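Local coordinates for protein KLLA0B12012p (Kluyveromyces lactis, PDB 6Y3P) that probably binds ATP through its tubulin-tyrosine-ligase-like ATP-grasp domain, the C-terminal part of Pby1, a direct partner of the mRNA decapping enzyme Dcp2, at residues L12-T17 against Y52-Q57; E138-L143 against Y200-L205; R234-F239 against K360-E365. One frame throughout, in Å; residues are numbered along the deposited sequence.

How the contacts relate
All three contacts are partly buried, with a more open margin, and no two touch. Contacts 1 and 2 lie on opposite sides of the chain's centre, with centres about 39 Å apart; their centres lie about 21 Å and 27 Å from that of contact 3. Each borders a different sheet: contact 1 joins loops leaving two parallel strands, contact 2 the start of one antiparallel strand and the end of its neighbour, with the loop that follows, contact 3 a strand and a helix. Contact 1 turns on one amide oxygen with two donors, contact 2 on stacked and apolar side chains, contact 3 on an arginine gripped by a helix. Helix 21-31 neighbours contacts 1 and 3.

Contact 1 of 3, residues L12-T17 against Y52-Q57; sequences LTIPET and YGDYEQ
The two loops leave adjacent parallel strands at the same level, with Leu12 CA and Tyr52 CA 5.0 Å apart and Thr13 N donating to Tyr52 O at 3.2 Å, a bond bent at the hydrogen (145°) but lying in the carbonyl plane. Beyond this pair a side chain takes over the bridging. Gln57, extended beyond CG, meets Thr13 tip to tip, and its OE1 accepts twice: from Thr13 OG1 at 2.7 Å and from Asp54 N at 2.8 Å, the second bond almost straight (171°). Both donors stand above the plane of the amide carbonyl. The hydroxyl is aimed there by chi1 of 62°, which puts OG1 between the backbone N and the carbonyl carbon; OG1 also hydrogen-bonds to His51 NE2. A beta carbon built on Gly53 would fall 2.6 Å from Thr13 OG1, a clash.

Ile14 CD1 touches the Tyr52 ring at its edge, 3.5 Å from CD1 and near the ring plane, while the Ile14 and Asp54 side chains cross at about a right angle, Ile14 CG1 meeting Asp54 OD1. Leu12 and Tyr52 run side by side, Leu12 CD1 resting 3.8 Å from Tyr52 CB. Both also touch helix 21-31, Leu12 on Tyr21 and Asn25, Tyr52 on Leu24, so the contact closes the ends of strands 8-12 and 48-52, flanked in the parallel sheet by strands 37-38 and 69-71.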
loop_
_atom_site.group_PDB
_atom_site.type_symbol
_atom_site.label_atom_id
_atom_site.label_comp_id
_atom_site.label_asym_id
_atom_site.label_seq_id
_atom_site.Cartn_x
_atom_site.Cartn_y
_atom_site.Cartn_z
ATOM N N LEU A 12 -8.276 -20.059 13.004
ATOM C CA LEU A 12 -7.765 -18.736 13.380
ATOM C C LEU A 12 -6.527 -18.929 14.249
ATOM O O LEU A 12 -6.660 -19.113 15.450
ATOM C CB LEU A 12 -8.867 -17.957 14.127
ATOM C CG LEU A 12 -8.652 -16.459 14.439
ATOM C CD1 LEU A 12 -8.338 -15.645 13.172
ATOM C CD2 LEU A 12 -9.891 -15.882 15.132
ATOM N N THR A 13 -5.338 -18.937 13.622
ATOM C CA THR A 13 -4.030 -19.187 14.265
ATOM C C THR A 13 -3.339 -17.915 14.777
ATOM O O THR A 13 -2.225 -17.974 15.309
ATOM C CB THR A 13 -3.106 -19.995 13.340
ATOM O OG1 THR A 13 -2.857 -19.250 12.148
ATOM C CG2 THR A 13 -3.670 -21.368 13.014
ATOM N N ILE A 14 -4.005 -16.779 14.633
ATOM C CA ILE A 14 -3.498 -15.507 15.089
ATOM C C ILE A 14 -3.499 -15.449 16.615
ATOM O O ILE A 14 -4.479 -15.870 17.244
ATOM C CB ILE A 14 -4.269 -14.367 14.384
ATOM C CG1 ILE A 14 -3.412 -13.837 13.243
ATOM C CG2 ILE A 14 -4.740 -13.238 15.319
ATOM C CD1 ILE A 14 -4.141 -13.484 12.077
ATOM N N PRO A 15 -2.377 -14.987 17.225
ATOM C CA PRO A 15 -2.335 -14.865 18.686
ATOM C C PRO A 15 -3.492 -14.024 19.204
ATOM O O PRO A 15 -3.837 -12.993 18.615
ATOM C CB PRO A 15 -0.990 -14.176 18.935
ATOM C CG PRO A 15 -0.166 -14.542 17.750
ATOM C CD PRO A 15 -1.125 -14.492 16.618
ATOM N N GLU A 16 -4.115 -14.506 20.282
ATOM C CA GLU A 16 -5.241 -13.890 20.988
ATOM C C GLU A 16 -4.890 -12.493 21.513
ATOM O O GLU A 16 -5.789 -11.730 21.859
ATOM C CB GLU A 16 -5.726 -14.820 22.113
ATOM C CG GLU A 16 -6.239 -16.154 21.596
ATOM C CD GLU A 16 -6.718 -17.138 22.646
ATOM O OE1 GLU A 16 -7.748 -16.858 23.304
ATOM O OE2 GLU A 16 -6.092 -18.214 22.776
ATOM N N THR A 17 -3.584 -12.146 21.517
ATOM C CA THR A 17 -3.090 -10.831 21.901
ATOM C C THR A 17 -3.233 -9.827 20.765
ATOM O O THR A 17 -3.193 -8.623 21.033
ATOM C CB THR A 17 -1.638 -10.871 22.392
ATOM O OG1 THR A 17 -0.856 -11.765 21.598
ATOM C CG2 THR A 17 -1.536 -11.207 23.864
ATOM N N TYR A 52 -7.338 -18.137 8.680
ATOM C CA TYR A 52 -6.939 -16.765 8.830
ATOM C C TYR A 52 -5.765 -16.832 9.806
ATOM O O TYR A 52 -5.930 -17.250 10.958
ATOM C CB TYR A 52 -8.077 -15.856 9.348
ATOM C CG TYR A 52 -7.781 -14.383 9.142
ATOM C CD1 TYR A 52 -6.781 -13.746 9.869
ATOM C CD2 TYR A 52 -8.452 -13.643 8.177
ATOM C CE1 TYR A 52 -6.464 -12.405 9.650
ATOM C CE2 TYR A 52 -8.166 -12.289 7.971
ATOM C CZ TYR A 52 -7.159 -11.677 8.705
ATOM O OH TYR A 52 -6.833 -10.347 8.528
ATOM N N GLY A 53 -4.576 -16.538 9.291
ATOM C CA GLY A 53 -3.346 -16.548 10.063
ATOM C C GLY A 53 -2.388 -15.433 9.695
ATOM O O GLY A 53 -2.668 -14.636 8.805
ATOM N N ASP A 54 -1.245 -15.364 10.399
ATOM C CA ASP A 54 -0.136 -14.457 10.099
ATOM C C ASP A 54 0.545 -15.103 8.902
ATOM O O ASP A 54 0.332 -16.296 8.688
ATOM C CB ASP A 54 0.828 -14.326 11.295
ATOM C CG ASP A 54 0.237 -13.550 12.455
ATOM O OD1 ASP A 54 -0.322 -12.449 12.218
ATOM O OD2 ASP A 54 0.324 -14.040 13.597
ATOM N N TYR A 55 1.280 -14.322 8.081
ATOM C CA TYR A 55 1.874 -14.818 6.839
ATOM C C TYR A 55 2.618 -16.132 6.984
ATOM O O TYR A 55 2.357 -17.057 6.211
ATOM C CB TYR A 55 2.756 -13.773 6.131
ATOM C CG TYR A 55 3.197 -14.256 4.767
ATOM C CD1 TYR A 55 2.265 -14.507 3.759
ATOM C CD2 TYR A 55 4.536 -14.532 4.501
ATOM C CE1 TYR A 55 2.659 -14.978 2.506
ATOM C CE2 TYR A 55 4.944 -15.016 3.257
ATOM C CZ TYR A 55 4.003 -15.229 2.257
ATOM O OH TYR A 55 4.401 -15.687 1.018
ATOM N N GLU A 56 3.487 -16.227 8.002
ATOM C CA GLU A 56 4.292 -17.410 8.283
ATOM C C GLU A 56 3.491 -18.628 8.752
ATOM O O GLU A 56 3.990 -19.743 8.584
ATOM C CB GLU A 56 5.434 -17.088 9.282
ATOM C CG GLU A 56 6.596 -16.264 8.713
ATOM C CD GLU A 56 7.013 -16.456 7.259
ATOM O OE1 GLU A 56 7.103 -15.438 6.531
ATOM O OE2 GLU A 56 7.258 -17.614 6.845
ATOM N N GLN A 57 2.264 -18.443 9.327
ATOM C CA GLN A 57 1.466 -19.604 9.793
ATOM C C GLN A 57 0.713 -20.273 8.617
ATOM O O GLN A 57 0.269 -21.422 8.729
ATOM C CB GLN A 57 0.457 -19.218 10.894
ATOM C CG GLN A 57 1.042 -18.556 12.142
ATOM C CD GLN A 57 0.029 -17.749 12.922
ATOM O OE1 GLN A 57 -0.996 -17.280 12.404
ATOM N NE2 GLN A 57 0.316 -17.507 14.177
#

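Contact 2 of 3, residues E138-L143 against Y200-L205; sequences EKWWIL and YLHNPL
Aromatic stacking accounts for the outer half of this contact. The His202 ring lies over one face of the Trp140 indole as an offset stack, its centroid 3.9 Å from that of the five-membered ring and the planes only 9° apart. His202 CB continues the overlap across the six-membered ring, 3.9 Å from its centroid and close to the ring normal, a CH-pi contact. The imidazole reaches this position with chi1 of 79°, CG held between the backbone N and the carbonyl carbon. Trp140 NE1 and His202 ND1 come within 3.4 Å, but the angle is too poor for a hydrogen bond, so the rings meet by their faces. Asn203 CB covers the opposite face of the imidazole, and Lys158 makes a cation-pi contact with Trp140.

Apolar contacts fill the inner half around Tyr200. Trp140 CB approaches the edge of the phenol ring in its plane, 3.9 Å from Tyr200 CD2, while the Ile142 side chain crosses that of Tyr200 obliquely, its CD1 3.5 Å from Tyr200 CD1. Ile156 of strand 154-157 touches all three side chains. An alanine in place of Trp140 would remove the stacking partner of His202 and the ring met by Lys158, and would probably leave the imidazole less firmly placed.

Among backbone groups, Tyr200 N donates to Trp140 O at 2.9 Å, straight at the hydrogen (178°) although the donor stands above the carbonyl plane. This single bond lies where the pairing of strands 140-145 and 194-200 frays; the antiparallel pairing, carried by Ile142 with Gln198, belongs to the five-stranded sheet of an ATP-grasp subdomain. In relatives, the linker following the strand equivalent to 194-200 commonly borders the adenine pocket, and a similar role for segment 200-205 is consistent with its place here.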
loop_
_atom_site.group_PDB
_atom_site.type_symbol
_atom_site.label_atom_id
_atom_site.label_comp_id
_atom_site.label_asym_id
_atom_site.label_seq_id
_atom_site.Cartn_x
_atom_site.Cartn_y
_atom_site.Cartn_z
ATOM N N GLU A 138 9.764 17.963 -15.071
ATOM C CA GLU A 138 8.384 18.178 -14.614
ATOM C C GLU A 138 8.137 17.833 -13.144
ATOM O O GLU A 138 7.044 18.123 -12.652
ATOM C CB GLU A 138 7.391 17.367 -15.483
ATOM C CG GLU A 138 7.431 17.668 -16.976
ATOM C CD GLU A 138 6.090 17.643 -17.684
ATOM O OE1 GLU A 138 5.337 16.656 -17.516
ATOM O OE2 GLU A 138 5.799 18.613 -18.423
ATOM N N LYS A 139 9.106 17.188 -12.452
ATOM C CA LYS A 139 8.911 16.708 -11.080
ATOM C C LYS A 139 10.006 17.058 -10.101
ATOM O O LYS A 139 11.120 17.394 -10.512
ATOM C CB LYS A 139 8.757 15.171 -11.101
ATOM C CG LYS A 139 7.420 14.698 -11.626
ATOM C CD LYS A 139 7.463 13.274 -12.106
ATOM C CE LYS A 139 6.296 12.997 -13.027
ATOM N NZ LYS A 139 6.248 11.578 -13.451
ATOM N N TRP A 140 9.696 16.921 -8.787
ATOM C CA TRP A 140 10.641 17.075 -7.679
ATOM C C TRP A 140 11.086 15.671 -7.310
ATOM O O TRP A 140 10.377 14.689 -7.581
ATOM C CB TRP A 140 10.026 17.788 -6.464
ATOM C CG TRP A 140 9.619 19.211 -6.735
ATOM C CD1 TRP A 140 8.722 19.647 -7.665
ATOM C CD2 TRP A 140 10.128 20.382 -6.088
ATOM N NE1 TRP A 140 8.640 21.018 -7.637
ATOM C CE2 TRP A 140 9.481 21.495 -6.668
ATOM C CE3 TRP A 140 11.077 20.602 -5.081
ATOM C CZ2 TRP A 140 9.723 22.804 -6.243
ATOM C CZ3 TRP A 140 11.340 21.900 -4.682
ATOM C CH2 TRP A 140 10.672 22.983 -5.263
ATOM N N TRP A 141 12.296 15.560 -6.766
ATOM C CA TRP A 141 12.869 14.260 -6.482
ATOM C C TRP A 141 13.606 14.290 -5.207
ATOM O O TRP A 141 14.065 15.336 -4.741
ATOM C CB TRP A 141 13.851 13.835 -7.606
ATOM C CG TRP A 141 13.224 13.751 -8.953
ATOM C CD1 TRP A 141 13.115 14.755 -9.869
ATOM C CD2 TRP A 141 12.483 12.642 -9.477
ATOM N NE1 TRP A 141 12.358 14.335 -10.942
ATOM C CE2 TRP A 141 11.981 13.029 -10.739
ATOM C CE3 TRP A 141 12.248 11.333 -9.032
ATOM C CZ2 TRP A 141 11.300 12.137 -11.580
ATOM C CZ3 TRP A 141 11.545 10.457 -9.853
ATOM C CH2 TRP A 141 11.085 10.860 -11.111
ATOM N N ILE A 142 13.770 13.126 -4.662
ATOM C CA ILE A 142 14.527 12.970 -3.456
ATOM C C ILE A 142 15.557 11.851 -3.670
ATOM O O ILE A 142 15.253 10.842 -4.320
ATOM C CB ILE A 142 13.544 12.836 -2.268
ATOM C CG1 ILE A 142 14.145 13.456 -1.040
ATOM C CG2 ILE A 142 12.983 11.427 -2.020
ATOM C CD1 ILE A 142 13.194 14.137 -0.340
ATOM N N LEU A 143 16.817 12.125 -3.279
ATOM C CA LEU A 143 17.934 11.188 -3.367
ATOM C C LEU A 143 18.106 10.559 -1.975
ATOM O O LEU A 143 18.637 11.201 -1.072
ATOM C CB LEU A 143 19.219 11.879 -3.851
ATOM C CG LEU A 143 20.480 10.984 -3.905
ATOM C CD1 LEU A 143 20.431 9.982 -5.061
ATOM C CD2 LEU A 143 21.739 11.815 -3.930
ATOM N N TYR A 200 9.267 13.222 -5.286
ATOM C CA TYR A 200 8.967 13.923 -4.050
ATOM C C TYR A 200 7.791 14.878 -4.206
ATOM O O TYR A 200 7.733 15.654 -5.159
ATOM C CB TYR A 200 10.247 14.616 -3.527
ATOM C CG TYR A 200 10.040 15.588 -2.389
ATOM C CD1 TYR A 200 9.875 15.138 -1.080
ATOM C CD2 TYR A 200 10.062 16.959 -2.609
ATOM C CE1 TYR A 200 9.701 16.036 -0.022
ATOM C CE2 TYR A 200 9.867 17.861 -1.569
ATOM C CZ TYR A 200 9.677 17.398 -0.277
ATOM O OH TYR A 200 9.518 18.312 0.739
ATOM N N LEU A 201 6.868 14.823 -3.254
ATOM C CA LEU A 201 5.696 15.691 -3.180
ATOM C C LEU A 201 6.044 16.961 -2.334
ATOM O O LEU A 201 6.004 16.945 -1.097
ATOM C CB LEU A 201 4.529 14.887 -2.590
ATOM C CG LEU A 201 3.164 15.551 -2.672
ATOM C CD1 LEU A 201 2.364 14.941 -3.759
ATOM C CD2 LEU A 201 2.432 15.411 -1.366
ATOM N N HIS A 202 6.435 18.044 -3.030
ATOM C CA HIS A 202 6.863 19.325 -2.432
ATOM C C HIS A 202 5.678 20.109 -1.877
ATOM O O HIS A 202 5.822 20.954 -0.997
ATOM C CB HIS A 202 7.616 20.167 -3.490
ATOM C CG HIS A 202 6.721 20.877 -4.472
ATOM N ND1 HIS A 202 6.084 20.193 -5.500
ATOM C CD2 HIS A 202 6.348 22.180 -4.521
ATOM C CE1 HIS A 202 5.358 21.101 -6.146
ATOM N NE2 HIS A 202 5.476 22.308 -5.586
ATOM N N ASN A 203 4.512 19.746 -2.391
ATOM C CA ASN A 203 3.157 20.267 -2.331
ATOM C C ASN A 203 2.234 19.499 -1.305
ATOM O O ASN A 203 1.104 19.248 -1.686
ATOM C CB ASN A 203 2.645 19.925 -3.772
ATOM C CG ASN A 203 1.642 20.846 -4.367
ATOM O OD1 ASN A 203 1.602 22.047 -4.087
ATOM N ND2 ASN A 203 0.871 20.311 -5.285
ATOM N N PRO A 204 2.586 19.036 -0.087
ATOM C CA PRO A 204 1.587 18.274 0.690
ATOM C C PRO A 204 0.387 19.093 1.165
ATOM O O PRO A 204 0.547 20.266 1.419
ATOM C CB PRO A 204 2.412 17.721 1.870
ATOM C CG PRO A 204 3.421 18.732 2.090
ATOM C CD PRO A 204 3.830 19.173 0.691
ATOM N N LEU A 205 -0.798 18.486 1.252
ATOM C CA LEU A 205 -2.013 19.134 1.745
ATOM C C LEU A 205 -1.820 19.372 3.245
ATOM O O LEU A 205 -1.531 18.435 4.006
ATOM C CB LEU A 205 -3.252 18.243 1.492
ATOM C CG LEU A 205 -4.605 18.721 2.026
ATOM C CD1 LEU A 205 -4.971 20.107 1.499
ATOM C CD2 LEU A 205 -5.699 17.704 1.699
#

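Contact 3 of 3, residues R234-F239 against K360-E365; sequences RMLALF and KNLIDE
One face of the Arg234 guanidinium lies against the helix backbone, with Leu362 CA 3.5 Å from NH1, while Asn361 and Glu365 sit at the edge of the group. Both of these take a hydrogen bond from the same nitrogen. Arg234 NH1 reaches Asn361 OD1 at 2.8 Å along a fairly straight path (161°) that lies in the plane of the amide carbonyl and of the guanidinium. It also forms a salt bridge with Glu365 OE1 at 2.9 Å; this bond is more bent (146°), and the donor stands above the carboxylate plane.

The two acceptors are four residues apart, on successive turns, and each side chain leaves the helix with CG anti to the backbone N. Arg234 bends at chi3 (61°) to bring NH1 between them, and its CD comes 3.3 Å from Glu365 OE1. The elements joined are strand 228-239 of the large antiparallel sheet and helix 357-375, both within the tubulin-tyrosine-ligase-like ATP-grasp region. A second carboxylate, Glu281 on the neighbouring strand 279-281, pairs with Arg234 NE, so two carboxylates balance the cation, one from the sheet and one from the helix.

Leu362 supplies the apolar half of the contact. Its CD1 lies 3.8 Å from Arg234 CB, against the aliphatic part of the arginine, and its CD2 meets Leu236 CD1 at 3.7 Å where the two leucines cross obliquely. The carbonyl oxygen of Leu362 is hydrogen-bonded to Tyr232 OH, and Asp364, farther round the helix, forms a salt bridge with Arg26 of helix 21-31.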
loop_
_atom_site.group_PDB
_atom_site.type_symbol
_atom_site.label_atom_id
_atom_site.label_comp_id
_atom_site.label_asym_id
_atom_site.label_seq_id
_atom_site.Cartn_x
_atom_site.Cartn_y
_atom_site.Cartn_z
ATOM N N ARG A 234 -13.689 3.656 4.707
ATOM C CA ARG A 234 -13.386 4.280 5.991
ATOM C C ARG A 234 -11.862 4.215 6.086
ATOM O O ARG A 234 -11.294 3.188 6.465
ATOM C CB ARG A 234 -14.086 3.546 7.136
ATOM C CG ARG A 234 -15.632 3.566 7.013
ATOM C CD ARG A 234 -16.325 3.102 8.298
ATOM N NE ARG A 234 -15.990 3.963 9.438
ATOM C CZ ARG A 234 -16.196 3.650 10.709
ATOM N NH1 ARG A 234 -16.767 2.495 11.032
ATOM N NH2 ARG A 234 -15.846 4.497 11.671
ATOM N N MET A 235 -11.204 5.259 5.578
ATOM C CA MET A 235 -9.754 5.312 5.495
ATOM C C MET A 235 -9.100 6.071 6.667
ATOM O O MET A 235 -9.782 6.704 7.473
ATOM C CB MET A 235 -9.301 5.849 4.133
ATOM C CG MET A 235 -10.241 5.525 2.997
ATOM S SD MET A 235 -9.540 6.121 1.445
ATOM C CE MET A 235 -10.713 5.408 0.265
ATOM N N LEU A 236 -7.784 5.941 6.795
ATOM C CA LEU A 236 -7.043 6.542 7.898
ATOM C C LEU A 236 -6.121 7.612 7.390
ATOM O O LEU A 236 -5.528 7.477 6.314
ATOM C CB LEU A 236 -6.177 5.467 8.598
ATOM C CG LEU A 236 -6.820 4.484 9.594
ATOM C CD1 LEU A 236 -7.887 3.648 8.948
ATOM C CD2 LEU A 236 -5.794 3.529 10.127
ATOM N N ALA A 237 -5.955 8.647 8.195
ATOM C CA ALA A 237 -5.015 9.723 7.949
ATOM C C ALA A 237 -4.016 9.630 9.115
ATOM O O ALA A 237 -4.410 9.716 10.276
ATOM C CB ALA A 237 -5.722 11.076 7.935
ATOM N N LEU A 238 -2.749 9.371 8.778
ATOM C CA LEU A 238 -1.645 9.207 9.707
ATOM C C LEU A 238 -0.793 10.438 9.538
ATOM O O LEU A 238 -0.211 10.648 8.483
ATOM C CB LEU A 238 -0.845 7.908 9.391
ATOM C CG LEU A 238 -1.709 6.682 8.975
ATOM C CD1 LEU A 238 -1.041 5.864 7.933
ATOM C CD2 LEU A 238 -2.049 5.826 10.118
ATOM N N PHE A 239 -0.796 11.298 10.560
ATOM C CA PHE A 239 -0.089 12.577 10.565
ATOM C C PHE A 239 1.346 12.476 11.053
ATOM O O PHE A 239 1.655 11.674 11.945
ATOM C CB PHE A 239 -0.855 13.592 11.409
ATOM C CG PHE A 239 -2.154 14.011 10.772
ATOM C CD1 PHE A 239 -3.329 13.304 11.018
ATOM C CD2 PHE A 239 -2.214 15.127 9.942
ATOM C CE1 PHE A 239 -4.538 13.700 10.433
ATOM C CE2 PHE A 239 -3.415 15.501 9.333
ATOM C CZ PHE A 239 -4.567 14.786 9.586
ATOM N N LYS A 360 -11.522 1.521 16.622
ATOM C CA LYS A 360 -11.897 0.125 16.842
ATOM C C LYS A 360 -13.160 -0.201 16.052
ATOM O O LYS A 360 -13.263 -1.303 15.517
ATOM C CB LYS A 360 -12.115 -0.161 18.340
ATOM C CG LYS A 360 -12.241 -1.657 18.684
ATOM C CD LYS A 360 -13.672 -2.066 19.016
ATOM C CE LYS A 360 -13.912 -2.235 20.498
ATOM N NZ LYS A 360 -13.482 -3.575 20.974
ATOM N N ASN A 361 -14.114 0.755 15.991
ATOM C CA ASN A 361 -15.378 0.676 15.254
ATOM C C ASN A 361 -15.042 0.516 13.764
ATOM O O ASN A 361 -15.621 -0.334 13.076
ATOM C CB ASN A 361 -16.187 1.966 15.474
ATOM C CG ASN A 361 -17.576 1.986 14.851
ATOM O OD1 ASN A 361 -17.753 2.054 13.627
ATOM N ND2 ASN A 361 -18.599 2.026 15.687
ATOM N N LEU A 362 -14.068 1.307 13.297
ATOM C CA LEU A 362 -13.587 1.283 11.924
ATOM C C LEU A 362 -13.066 -0.119 11.540
ATOM O O LEU A 362 -13.404 -0.607 10.464
ATOM C CB LEU A 362 -12.500 2.369 11.730
ATOM C CG LEU A 362 -12.022 2.607 10.303
ATOM C CD1 LEU A 362 -11.658 4.055 10.077
ATOM C CD2 LEU A 362 -10.859 1.676 9.935
ATOM N N ILE A 363 -12.267 -0.755 12.431
ATOM C CA ILE A 363 -11.659 -2.069 12.196
ATOM C C ILE A 363 -12.722 -3.185 12.324
ATOM O O ILE A 363 -12.665 -4.155 11.556
ATOM C CB ILE A 363 -10.383 -2.251 13.082
ATOM C CG1 ILE A 363 -9.236 -1.320 12.624
ATOM C CG2 ILE A 363 -9.899 -3.698 13.218
ATOM C CD1 ILE A 363 -8.644 -1.582 11.201
ATOM N N ASP A 364 -13.722 -3.010 13.245
ATOM C CA ASP A 364 -14.835 -3.958 13.444
ATOM C C ASP A 364 -15.700 -4.071 12.188
ATOM O O ASP A 364 -16.111 -5.164 11.819
ATOM C CB ASP A 364 -15.722 -3.509 14.609
ATOM C CG ASP A 364 -15.223 -3.846 15.995
ATOM O OD1 ASP A 364 -14.119 -4.424 16.106
ATOM O OD2 ASP A 364 -15.946 -3.542 16.975
ATOM N N GLU A 365 -15.966 -2.942 11.536
ATOM C CA GLU A 365 -16.782 -2.880 10.333
ATOM C C GLU A 365 -15.999 -3.430 9.147
ATOM O O GLU A 365 -16.602 -3.984 8.229
ATOM C CB GLU A 365 -17.225 -1.430 10.083
ATOM C CG GLU A 365 -18.159 -1.289 8.893
ATOM C CD GLU A 365 -18.522 0.116 8.469
ATOM O OE1 GLU A 365 -18.591 1.010 9.343
ATOM O OE2 GLU A 365 -18.792 0.306 7.261
#